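PDB 6JS9: hypothetical membrane protein from Corynebacterium glutamicum, which binds heme through its N-terminal HtaA domain, the part described here, and probably hands it on within the heme uptake machinery of Corynebacteria. Local coordinates for residues Leu85-Ser90 and Gln161-Phe166; Asn23-Gly28 and Val72-His77; Gly32-Gly37 and Gly45-Thr50. One frame throughout, in Å; residues are numbered along the deposited sequence.

Contact 1 (Leu85-Ser90 and Gln161-Phe166); sequences LDTTMS and QAFGGF. With HEM (protoporphyrin IX containing Fe), chain C.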
loop_
_atom_site.group_PDB
_atom_site.type_symbol
_atom_site.label_atom_id
_atom_site.label_comp_id
_atom_site.label_asym_id
_atom_site.label_seq_id
_atom_site.Cartn_x
_atom_site.Cartn_y
_atom_site.Cartn_z
ATOM N N LEU A 85 -1.580 -2.605 -18.191
ATOM C CA LEU A 85 -1.477 -2.547 -16.735
ATOM C C LEU A 85 -1.781 -1.113 -16.316
ATOM O O LEU A 85 -1.005 -0.198 -16.612
ATOM C CB LEU A 85 -0.095 -2.987 -16.247
ATOM C CG LEU A 85 0.067 -3.213 -14.727
ATOM C CD1 LEU A 85 1.240 -4.161 -14.442
ATOM C CD2 LEU A 85 0.263 -1.905 -13.940
ATOM N N ASP A 86 -2.906 -0.919 -15.615
ATOM C CA ASP A 86 -3.316 0.410 -15.144
ATOM C C ASP A 86 -3.954 0.223 -13.761
ATOM O O ASP A 86 -5.163 -0.006 -13.658
ATOM C CB ASP A 86 -4.269 1.066 -16.139
ATOM C CG ASP A 86 -4.588 2.519 -15.802
ATOM O OD1 ASP A 86 -4.477 2.921 -14.629
ATOM O OD2 ASP A 86 -4.965 3.276 -16.722
ATOM N N THR A 87 -3.133 0.338 -12.707
ATOM C CA THR A 87 -3.541 0.105 -11.326
ATOM C C THR A 87 -3.301 1.354 -10.496
ATOM O O THR A 87 -2.188 1.894 -10.484
ATOM C CB THR A 87 -2.781 -1.052 -10.687
ATOM O OG1 THR A 87 -3.027 -2.250 -11.426
ATOM C CG2 THR A 87 -3.221 -1.244 -9.216
ATOM N N THR A 88 -4.342 1.794 -9.797
ATOM C CA THR A 88 -4.278 2.930 -8.890
ATOM C C THR A 88 -4.611 2.466 -7.479
ATOM O O THR A 88 -5.654 1.838 -7.251
ATOM C CB THR A 88 -5.242 4.040 -9.317
ATOM O OG1 THR A 88 -4.850 4.538 -10.598
ATOM C CG2 THR A 88 -5.218 5.193 -8.300
ATOM N N MET A 89 -3.717 2.769 -6.546
ATOM C CA MET A 89 -3.856 2.407 -5.147
ATOM C C MET A 89 -4.080 3.677 -4.346
ATOM O O MET A 89 -3.280 4.614 -4.447
ATOM C CB MET A 89 -2.594 1.688 -4.690
ATOM C CG MET A 89 -2.537 1.346 -3.245
ATOM S SD MET A 89 -0.976 0.513 -2.938
ATOM C CE MET A 89 -1.047 -0.749 -4.205
ATOM N N SER A 90 -5.169 3.721 -3.571
ATOM C CA SER A 90 -5.498 4.898 -2.762
ATOM C C SER A 90 -6.168 4.471 -1.459
ATOM O O SER A 90 -6.373 3.280 -1.202
ATOM C CB SER A 90 -6.409 5.861 -3.523
ATOM O OG SER A 90 -7.690 5.288 -3.713
ATOM N N GLN A 161 -4.172 -11.837 -6.331
ATOM C CA GLN A 161 -5.139 -11.841 -7.421
ATOM C C GLN A 161 -5.257 -10.456 -8.054
ATOM O O GLN A 161 -5.332 -10.329 -9.284
ATOM C CB GLN A 161 -6.489 -12.320 -6.888
ATOM C CG GLN A 161 -7.407 -12.917 -7.914
ATOM C CD GLN A 161 -8.051 -11.870 -8.795
ATOM O OE1 GLN A 161 -8.235 -10.720 -8.378
ATOM N NE2 GLN A 161 -8.396 -12.258 -10.024
ATOM N N ALA A 162 -5.268 -9.409 -7.230
ATOM C CA ALA A 162 -5.358 -8.047 -7.741
ATOM C C ALA A 162 -4.152 -7.663 -8.585
ATOM O O ALA A 162 -4.247 -6.752 -9.417
ATOM C CB ALA A 162 -5.509 -7.065 -6.579
ATOM N N PHE A 163 -3.019 -8.321 -8.389
ATOM C CA PHE A 163 -1.825 -8.036 -9.165
ATOM C C PHE A 163 -1.540 -9.150 -10.172
ATOM O O PHE A 163 -0.393 -9.546 -10.376
ATOM C CB PHE A 163 -0.644 -7.781 -8.240
ATOM C CG PHE A 163 -0.650 -6.397 -7.645
ATOM C CD1 PHE A 163 -1.401 -6.114 -6.504
ATOM C CD2 PHE A 163 0.075 -5.370 -8.240
ATOM C CE1 PHE A 163 -1.422 -4.832 -5.956
ATOM C CE2 PHE A 163 0.061 -4.087 -7.708
ATOM C CZ PHE A 163 -0.686 -3.818 -6.554
ATOM N N GLY A 164 -2.600 -9.676 -10.793
ATOM C CA GLY A 164 -2.478 -10.556 -11.942
ATOM C C GLY A 164 -2.107 -11.992 -11.650
ATOM O O GLY A 164 -1.878 -12.763 -12.600
ATOM N N GLY A 165 -2.037 -12.382 -10.379
ATOM C CA GLY A 165 -1.684 -13.749 -10.047
ATOM C C GLY A 165 -0.233 -14.102 -10.266
ATOM O O GLY A 165 0.106 -15.289 -10.273
ATOM N N PHE A 166 0.636 -13.107 -10.466
ATOM C CA PHE A 166 2.058 -13.368 -10.668
ATOM C C PHE A 166 2.766 -13.694 -9.362
ATOM O O PHE A 166 3.703 -14.503 -9.352
ATOM C CB PHE A 166 2.725 -12.161 -11.346
ATOM C CG PHE A 166 2.275 -11.938 -12.775
ATOM C CD1 PHE A 166 1.064 -11.309 -13.053
ATOM C CD2 PHE A 166 3.061 -12.365 -13.840
ATOM C CE1 PHE A 166 0.647 -11.107 -14.372
ATOM C CE2 PHE A 166 2.650 -12.169 -15.156
ATOM C CZ PHE A 166 1.445 -11.541 -15.424
HETATM C CHA HEM C . 5.647 -9.870 -14.213
HETATM C CHB HEM C . 1.383 -7.853 -13.049
HETATM C CHC HEM C . 0.130 -7.514 -17.741
HETATM C CHD HEM C . 4.185 -9.941 -18.870
HETATM C C1A HEM C . 4.610 -9.326 -13.477
HETATM C C2A HEM C . 4.581 -9.134 -12.041
HETATM C C3A HEM C . 3.414 -8.575 -11.704
HETATM C C4A HEM C . 2.651 -8.388 -12.930
HETATM C CMA HEM C . 2.981 -8.209 -10.257
HETATM C CAA HEM C . 5.731 -9.508 -11.095
HETATM C CBA HEM C . 6.859 -8.489 -11.251
HETATM C CGA HEM C . 7.920 -8.795 -10.232
HETATM O O1A HEM C . 7.794 -8.315 -9.069
HETATM O O2A HEM C . 8.879 -9.529 -10.596
HETATM C C1B HEM C . 0.677 -7.601 -14.208
HETATM C C2B HEM C . -0.662 -7.031 -14.258
HETATM C C3B HEM C . -1.021 -6.930 -15.556
HETATM C C4B HEM C . 0.091 -7.430 -16.363
HETATM C CMB HEM C . -1.457 -6.634 -12.979
HETATM C CAB HEM C . -2.323 -6.389 -16.217
HETATM C CBB HEM C . -3.377 -5.900 -15.550
HETATM C C1C HEM C . 1.111 -8.159 -18.477
HETATM C C2C HEM C . 1.151 -8.300 -19.918
HETATM C C3C HEM C . 2.274 -8.972 -20.234
HETATM C C4C HEM C . 2.986 -9.263 -18.999
HETATM C CMC HEM C . 0.043 -7.747 -20.836
HETATM C CAC HEM C . 2.801 -9.396 -21.632
HETATM C CBC HEM C . 2.151 -9.169 -22.771
HETATM C C1D HEM C . 4.949 -10.120 -17.727
HETATM C C2D HEM C . 6.272 -10.733 -17.648
HETATM C C3D HEM C . 6.671 -10.714 -16.361
HETATM C C4D HEM C . 5.623 -10.092 -15.579
HETATM C CMD HEM C . 7.084 -11.300 -18.838
HETATM C CAD HEM C . 8.009 -11.224 -15.768
HETATM C CBD HEM C . 8.969 -10.032 -15.865
HETATM C CGD HEM C . 10.336 -10.340 -15.299
HETATM O O1D HEM C . 11.281 -9.594 -15.651
HETATM O O2D HEM C . 10.501 -11.314 -14.514
HETATM N NA HEM C . 3.419 -8.852 -13.978
HETATM N NB HEM C . 1.094 -7.833 -15.511
HETATM N NC HEM C . 2.250 -8.739 -17.961
HETATM N ND HEM C . 4.603 -9.742 -16.437
HETATM FE FE HEM C . 2.984 -8.513 -15.996
HETATM O O HOH W 1 -2.820 -4.601 -10.213
#
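Met-89 and Phe-163 meet where strand 82-97 faces the end of helix 157-162. The methionine leaves the strand with CG anti to its backbone N (chi1 175°), runs straight through chi2 and bends only at chi3, which carries the methyl CE to the rim of the phenyl ring. CE lies near the ring plane, 3.9 Å from Phe-163 CZ, and the two side chains cross at about a right angle. An unbranched, flexible methionine suits this spot because its tip can settle against an aromatic edge. CG2 of Thr-87 comes to the same CZ obliquely and more loosely, at 4.5 Å. Phe-17 stacks on the Phe-163 ring and Phe-21 meets it edge-to-face.

The threonine's other branch is polar: OG1 reaches a water at 2.7 Å, and this water donates to Ala-162 O, also at 2.7 Å. Beyond Phe-163 the helix ends in a Schellman motif, with Gly-164 as the positive-phi C' residue, and the chain turns to lay the Phe-166 ring flat on the porphyrin, with heme NA 3.3 Å above the ring plane. Leu-85 CD1 packs on the heme too, 3.4 Å from its atom C2B. Direct contact is therefore apolar, the water satisfies the buried Thr-87 OG1 and the Ala-162 carbonyl, and the heme lies between apolar groups suited to a flat macrocycle, Leu-85 on one face and Phe-166 on the other.

Contact 2 (Asn23-Gly28 and Val72-His77); sequences NYIQTG and VHFLGH. With HEM (protoporphyrin IX containing Fe), chain C.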
loop_
_atom_site.group_PDB
_atom_site.type_symbol
_atom_site.label_atom_id
_atom_site.label_comp_id
_atom_site.label_asym_id
_atom_site.label_seq_id
_atom_site.Cartn_x
_atom_site.Cartn_y
_atom_site.Cartn_z
ATOM N N ASN A 23 10.605 -1.949 -10.118
ATOM C CA ASN A 23 11.608 -2.149 -11.155
ATOM C C ASN A 23 10.970 -2.712 -12.415
ATOM O O ASN A 23 11.274 -2.268 -13.527
ATOM C CB ASN A 23 12.702 -3.096 -10.661
ATOM C CG ASN A 23 13.661 -2.445 -9.676
ATOM O OD1 ASN A 23 13.745 -1.220 -9.569
ATOM N ND2 ASN A 23 14.410 -3.275 -8.967
ATOM N N TYR A 24 10.097 -3.708 -12.249
ATOM C CA TYR A 24 9.333 -4.255 -13.360
ATOM C C TYR A 24 8.644 -3.141 -14.150
ATOM O O TYR A 24 8.749 -3.087 -15.383
ATOM C CB TYR A 24 8.330 -5.276 -12.811
ATOM C CG TYR A 24 7.205 -5.614 -13.750
ATOM C CD1 TYR A 24 7.433 -6.356 -14.910
ATOM C CD2 TYR A 24 5.913 -5.198 -13.476
ATOM C CE1 TYR A 24 6.398 -6.659 -15.762
ATOM C CE2 TYR A 24 4.870 -5.504 -14.316
ATOM C CZ TYR A 24 5.118 -6.232 -15.466
ATOM O OH TYR A 24 4.077 -6.523 -16.317
ATOM N N ILE A 25 7.999 -2.204 -13.441
ATOM C CA ILE A 25 7.270 -1.102 -14.074
ATOM C C ILE A 25 8.230 -0.125 -14.746
ATOM O O ILE A 25 8.005 0.308 -15.882
ATOM C CB ILE A 25 6.387 -0.374 -13.036
ATOM C CG1 ILE A 25 5.160 -1.208 -12.643
ATOM C CG2 ILE A 25 6.001 1.058 -13.520
ATOM C CD1 ILE A 25 4.304 -1.664 -13.805
ATOM N N GLN A 26 9.307 0.254 -14.050
ATOM C CA GLN A 26 10.104 1.398 -14.484
ATOM C C GLN A 26 11.234 1.014 -15.433
ATOM O O GLN A 26 11.515 1.754 -16.381
ATOM C CB GLN A 26 10.664 2.144 -13.265
ATOM C CG GLN A 26 9.562 2.822 -12.443
ATOM C CD GLN A 26 10.076 3.549 -11.203
ATOM O OE1 GLN A 26 10.784 2.970 -10.371
ATOM N NE2 GLN A 26 9.715 4.825 -11.077
ATOM N N THR A 27 11.886 -0.127 -15.214
ATOM C CA THR A 27 12.996 -0.540 -16.062
ATOM C C THR A 27 12.800 -1.895 -16.733
ATOM O O THR A 27 13.596 -2.244 -17.612
ATOM C CB THR A 27 14.311 -0.578 -15.259
ATOM O OG1 THR A 27 14.187 -1.513 -14.176
ATOM C CG2 THR A 27 14.655 0.795 -14.710
ATOM N N GLY A 28 11.774 -2.660 -16.370
ATOM C CA GLY A 28 11.551 -3.973 -16.937
ATOM C C GLY A 28 10.569 -3.965 -18.094
ATOM O O GLY A 28 10.336 -2.941 -18.744
ATOM N N VAL A 72 -0.940 5.952 -5.304
ATOM C CA VAL A 72 0.108 5.465 -6.205
ATOM C C VAL A 72 -0.561 4.970 -7.470
ATOM O O VAL A 72 -1.489 4.157 -7.394
ATOM C CB VAL A 72 0.933 4.317 -5.594
ATOM C CG1 VAL A 72 2.157 4.036 -6.455
ATOM C CG2 VAL A 72 1.321 4.623 -4.147
ATOM N N HIS A 73 -0.083 5.430 -8.629
ATOM C CA HIS A 73 -0.656 5.052 -9.920
ATOM C C HIS A 73 0.394 4.326 -10.760
ATOM O O HIS A 73 1.351 4.949 -11.230
ATOM C CB HIS A 73 -1.186 6.278 -10.660
ATOM C CG HIS A 73 -1.913 5.942 -11.924
ATOM N ND1 HIS A 73 -2.176 6.872 -12.906
ATOM C CD2 HIS A 73 -2.435 4.772 -12.366
ATOM C CE1 HIS A 73 -2.827 6.289 -13.899
ATOM N NE2 HIS A 73 -3.002 5.016 -13.592
ATOM N N PHE A 74 0.202 3.016 -10.963
ATOM C CA PHE A 74 1.088 2.203 -11.786
ATOM C C PHE A 74 0.551 2.102 -13.213
ATOM O O PHE A 74 -0.621 1.768 -13.424
ATOM C CB PHE A 74 1.234 0.786 -11.219
ATOM C CG PHE A 74 1.707 0.730 -9.797
ATOM C CD1 PHE A 74 3.052 0.895 -9.493
ATOM C CD2 PHE A 74 0.817 0.486 -8.770
ATOM C CE1 PHE A 74 3.494 0.842 -8.167
ATOM C CE2 PHE A 74 1.249 0.412 -7.445
ATOM C CZ PHE A 74 2.593 0.583 -7.151
ATOM N N LEU A 75 1.422 2.347 -14.186
ATOM C CA LEU A 75 1.107 2.192 -15.599
ATOM C C LEU A 75 2.123 1.249 -16.215
ATOM O O LEU A 75 3.319 1.354 -15.932
ATOM C CB LEU A 75 1.150 3.530 -16.350
ATOM C CG LEU A 75 0.042 4.552 -16.108
ATOM C CD1 LEU A 75 0.352 5.862 -16.820
ATOM C CD2 LEU A 75 -1.329 4.006 -16.539
ATOM N N GLY A 76 1.652 0.331 -17.056
ATOM C CA GLY A 76 2.562 -0.520 -17.800
ATOM C C GLY A 76 1.919 -1.057 -19.060
ATOM O O GLY A 76 0.692 -1.051 -19.208
ATOM N N HIS A 77 2.771 -1.508 -19.983
ATOM C CA HIS A 77 2.336 -2.252 -21.169
ATOM C C HIS A 77 1.438 -1.392 -22.067
ATOM O O HIS A 77 0.250 -1.653 -22.263
ATOM C CB HIS A 77 1.630 -3.548 -20.752
ATOM C CG HIS A 77 2.544 -4.543 -20.112
ATOM N ND1 HIS A 77 3.623 -5.088 -20.772
ATOM C CD2 HIS A 77 2.542 -5.089 -18.875
ATOM C CE1 HIS A 77 4.254 -5.919 -19.960
ATOM N NE2 HIS A 77 3.617 -5.939 -18.805
HETATM C CHA HEM C . 5.647 -9.870 -14.213
HETATM C CHB HEM C . 1.383 -7.853 -13.049
HETATM C CHC HEM C . 0.130 -7.514 -17.741
HETATM C CHD HEM C . 4.185 -9.941 -18.870
HETATM C C1A HEM C . 4.610 -9.326 -13.477
HETATM C C2A HEM C . 4.581 -9.134 -12.041
HETATM C C3A HEM C . 3.414 -8.575 -11.704
HETATM C C4A HEM C . 2.651 -8.388 -12.930
HETATM C CMA HEM C . 2.981 -8.209 -10.257
HETATM C CAA HEM C . 5.731 -9.508 -11.095
HETATM C CBA HEM C . 6.859 -8.489 -11.251
HETATM C CGA HEM C . 7.920 -8.795 -10.232
HETATM O O1A HEM C . 7.794 -8.315 -9.069
HETATM O O2A HEM C . 8.879 -9.529 -10.596
HETATM C C1B HEM C . 0.677 -7.601 -14.208
HETATM C C2B HEM C . -0.662 -7.031 -14.258
HETATM C C3B HEM C . -1.021 -6.930 -15.556
HETATM C C4B HEM C . 0.091 -7.430 -16.363
HETATM C CMB HEM C . -1.457 -6.634 -12.979
HETATM C CAB HEM C . -2.323 -6.389 -16.217
HETATM C CBB HEM C . -3.377 -5.900 -15.550
HETATM C C1C HEM C . 1.111 -8.159 -18.477
HETATM C C2C HEM C . 1.151 -8.300 -19.918
HETATM C C3C HEM C . 2.274 -8.972 -20.234
HETATM C C4C HEM C . 2.986 -9.263 -18.999
HETATM C CMC HEM C . 0.043 -7.747 -20.836
HETATM C CAC HEM C . 2.801 -9.396 -21.632
HETATM C CBC HEM C . 2.151 -9.169 -22.771
HETATM C C1D HEM C . 4.949 -10.120 -17.727
HETATM C C2D HEM C . 6.272 -10.733 -17.648
HETATM C C3D HEM C . 6.671 -10.714 -16.361
HETATM C C4D HEM C . 5.623 -10.092 -15.579
HETATM C CMD HEM C . 7.084 -11.300 -18.838
HETATM C CAD HEM C . 8.009 -11.224 -15.768
HETATM C CBD HEM C . 8.969 -10.032 -15.865
HETATM C CGD HEM C . 10.336 -10.340 -15.299
HETATM O O1D HEM C . 11.281 -9.594 -15.651
HETATM O O2D HEM C . 10.501 -11.314 -14.514
HETATM N NA HEM C . 3.419 -8.852 -13.978
HETATM N NB HEM C . 1.094 -7.833 -15.511
HETATM N NC HEM C . 2.250 -8.739 -17.961
HETATM N ND HEM C . 4.603 -9.742 -16.437
HETATM FE FE HEM C . 2.984 -8.513 -15.996
#
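Tyr-24 of helix 19-26 and His-77 of strand 63-79 meet on one face of the heme, beside the iron. From the tyrosine CB, which lies 3.9 Å from propionate carbon CBA of the heme, CG stands anti to the backbone N (chi1 162°), and the ring is thereby carried along the porphyrin. CG and CD2 stay near CBA, while CD1 passes the meso carbon CHA; farther out, CE1 is nearest C4D and CE2 nearest the pyrrole nitrogen NA. CZ comes within 3.2 Å of the iron, and OH binds it at 2.3 Å.

This is tyrosine axial ligation of a heme, and in this N-terminal HtaA domain the ligand comes from a short helix set against a long antiparallel sheet. The same OH accepts a hydrogen bond from His-77 NE2 at 2.6 Å, with an N-H...O angle of 146° and the oxygen close to the imidazole plane. A histidine suits the place because both nitrogens are used: ND1 bonds Tyr-117 OH, which helps fix the ring's rotation. The bond from NE2 would probably favour phenolate character on the ligand oxygen. One imidazole face also lies against the heme near C2C.

Behind the iron site, Ile-25 points at the strand, its CG2 3.6 Å from Leu-75 O and its CG1 4.3 Å from Phe-74 CD1. Gly-76 has no side chain to obstruct the isoleucine's CD1, and so lets the helix lie close to the strand.

Contact 3 (Gly32-Gly37 and Gly45-Thr50); sequences GSITLG and GNFAFT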
loop_
_atom_site.group_PDB
_atom_site.type_symbol
_atom_site.label_atom_id
_atom_site.label_comp_id
_atom_site.label_asym_id
_atom_site.label_seq_id
_atom_site.Cartn_x
_atom_site.Cartn_y
_atom_site.Cartn_z
ATOM N N GLY A 32 6.706 1.358 -18.167
ATOM C CA GLY A 32 5.688 2.333 -17.813
ATOM C C GLY A 32 6.208 3.374 -16.832
ATOM O O GLY A 32 7.361 3.811 -16.900
ATOM N N SER A 33 5.335 3.774 -15.904
ATOM C CA SER A 33 5.650 4.854 -14.979
ATOM C C SER A 33 4.939 4.639 -13.648
ATOM O O SER A 33 3.947 3.911 -13.558
ATOM C CB SER A 33 5.240 6.216 -15.546
ATOM O OG SER A 33 3.846 6.210 -15.789
ATOM N N ILE A 34 5.460 5.297 -12.616
ATOM C CA ILE A 34 4.826 5.369 -11.299
ATOM C C ILE A 34 4.570 6.840 -10.991
ATOM O O ILE A 34 5.475 7.671 -11.129
ATOM C CB ILE A 34 5.695 4.733 -10.197
ATOM C CG1 ILE A 34 6.078 3.291 -10.539
ATOM C CG2 ILE A 34 4.963 4.773 -8.826
ATOM C CD1 ILE A 34 6.960 2.637 -9.467
ATOM N N THR A 35 3.344 7.164 -10.579
ATOM C CA THR A 35 2.984 8.541 -10.256
ATOM C C THR A 35 2.313 8.591 -8.889
ATOM O O THR A 35 1.338 7.872 -8.641
ATOM C CB THR A 35 2.060 9.144 -11.322
ATOM O OG1 THR A 35 2.641 8.944 -12.618
ATOM C CG2 THR A 35 1.909 10.619 -11.104
ATOM N N LEU A 36 2.842 9.430 -8.005
ATOM C CA LEU A 36 2.286 9.620 -6.675
ATOM C C LEU A 36 1.386 10.847 -6.654
ATOM O O LEU A 36 1.651 11.845 -7.329
ATOM C CB LEU A 36 3.399 9.776 -5.645
ATOM C CG LEU A 36 4.408 8.640 -5.593
ATOM C CD1 LEU A 36 5.520 9.020 -4.624
ATOM C CD2 LEU A 36 3.728 7.340 -5.184
ATOM N N GLY A 37 0.312 10.768 -5.871
ATOM C CA GLY A 37 -0.592 11.890 -5.723
ATOM C C GLY A 37 -1.066 12.047 -4.292
ATOM O O GLY A 37 -0.718 11.257 -3.411
ATOM N N GLY A 45 11.803 5.592 -3.249
ATOM C CA GLY A 45 11.097 4.383 -3.627
ATOM C C GLY A 45 10.335 3.750 -2.483
ATOM O O GLY A 45 9.487 2.876 -2.718
ATOM N N ASN A 46 10.616 4.174 -1.257
ATOM C CA ASN A 46 9.864 3.756 -0.085
ATOM C C ASN A 46 8.808 4.819 0.213
ATOM O O ASN A 46 8.910 5.623 1.153
ATOM C CB ASN A 46 10.816 3.536 1.081
ATOM C CG ASN A 46 11.976 2.634 0.706
ATOM O OD1 ASN A 46 11.780 1.508 0.240
ATOM N ND2 ASN A 46 13.195 3.140 0.868
ATOM N N PHE A 47 7.785 4.801 -0.641
ATOM C CA PHE A 47 6.768 5.846 -0.694
ATOM C C PHE A 47 6.264 6.236 0.690
ATOM O O PHE A 47 5.887 5.380 1.493
ATOM C CB PHE A 47 5.607 5.370 -1.559
ATOM C CG PHE A 47 6.023 4.968 -2.948
ATOM C CD1 PHE A 47 7.168 5.504 -3.527
ATOM C CD2 PHE A 47 5.265 4.076 -3.676
ATOM C CE1 PHE A 47 7.562 5.143 -4.804
ATOM C CE2 PHE A 47 5.652 3.712 -4.962
ATOM C CZ PHE A 47 6.801 4.255 -5.521
ATOM N N ALA A 48 6.251 7.543 0.953
ATOM C CA ALA A 48 5.921 8.098 2.263
ATOM C C ALA A 48 4.499 8.657 2.256
ATOM O O ALA A 48 4.184 9.557 1.467
ATOM C CB ALA A 48 6.921 9.188 2.645
ATOM N N PHE A 49 3.651 8.129 3.138
ATOM C CA PHE A 49 2.265 8.560 3.295
ATOM C C PHE A 49 2.065 9.174 4.680
ATOM O O PHE A 49 2.389 8.544 5.694
ATOM C CB PHE A 49 1.308 7.379 3.108
ATOM C CG PHE A 49 1.545 6.602 1.825
ATOM C CD1 PHE A 49 0.924 6.986 0.633
ATOM C CD2 PHE A 49 2.387 5.505 1.811
ATOM C CE1 PHE A 49 1.136 6.273 -0.558
ATOM C CE2 PHE A 49 2.605 4.783 0.612
ATOM C CZ PHE A 49 1.977 5.176 -0.566
ATOM N N THR A 50 1.500 10.426 4.726
ATOM C CA THR A 50 1.285 11.116 5.992
ATOM C C THR A 50 -0.082 10.760 6.583
ATOM O O THR A 50 -1.031 10.505 5.839
ATOM C CB THR A 50 1.372 12.627 5.794
ATOM O OG1 THR A 50 0.319 13.054 4.921
ATOM C CG2 THR A 50 2.711 13.002 5.198
#
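Edge strand 33-37 of the antiparallel sheet and the loop leading into strand 48-58 are joined by the side chains of Ile-34, Leu-36 and Phe-47. Leu-36 CD2 sits over one face of the Phe-47 ring, 3.9 Å from its centroid and 12° off the ring normal, a CH-pi contact with the methyl almost directly above the centre. Its other methyl, CD1, reaches the rim at Phe-47 CD1, 4.0 Å away, so both branches of the leucine touch the ring.

The two residues of the strand lie two apart and so project from the same side of it, as alternation along a beta strand requires, while Thr-35 between them points away. Both strand 33-37 and strand 48-58 pair with strand 63-79, whose Val-72 touches Ile-34, Leu-36 and Phe-47, giving this part of the sheet a common apolar layer. Ile-34 comes to the far end of the ring: CG2, set anti to the backbone N, approaches obliquely to 3.8 Å from Phe-47 CZ. Beta-branched isoleucine fits an extended strand and offers a methyl close to the backbone.

Opposite Leu-36, the ring's other face has Gly-45 O 3.5 Å from its plane, toward the rim. At the backbone angles of Gly-45 a CB would press on the preceding carbonyl O, so a residue without one fits here. Phe-47 also packs on Arg-22 of helix 19-26, and its backbone bonds that of Trp-15.

How the contacts relate
Contact 1 meets both faces of the heme, Phe-166 on one and Leu-85 on the other, which is also the face from which Tyr-24 and His-77 of contact 2 approach. Both contacts share the sheet, strands 82-97 and 63-79 being neighbours; Thr-87 O and Phe-74 N probably bond at 2.7 Å, as do Leu-85 O and Gly-76 N. Contact 3 is nested within the loop closed by contact 2 and joined to it by probable bonds of His-73 N to Thr-35 O and of Gly-32 N to Ile-25 O, both 2.8 Å. It lies farther from the pocket, the Ile-34 side chain about 11 Å from the heme, and its nearest atom is about 6 Å from contact 1.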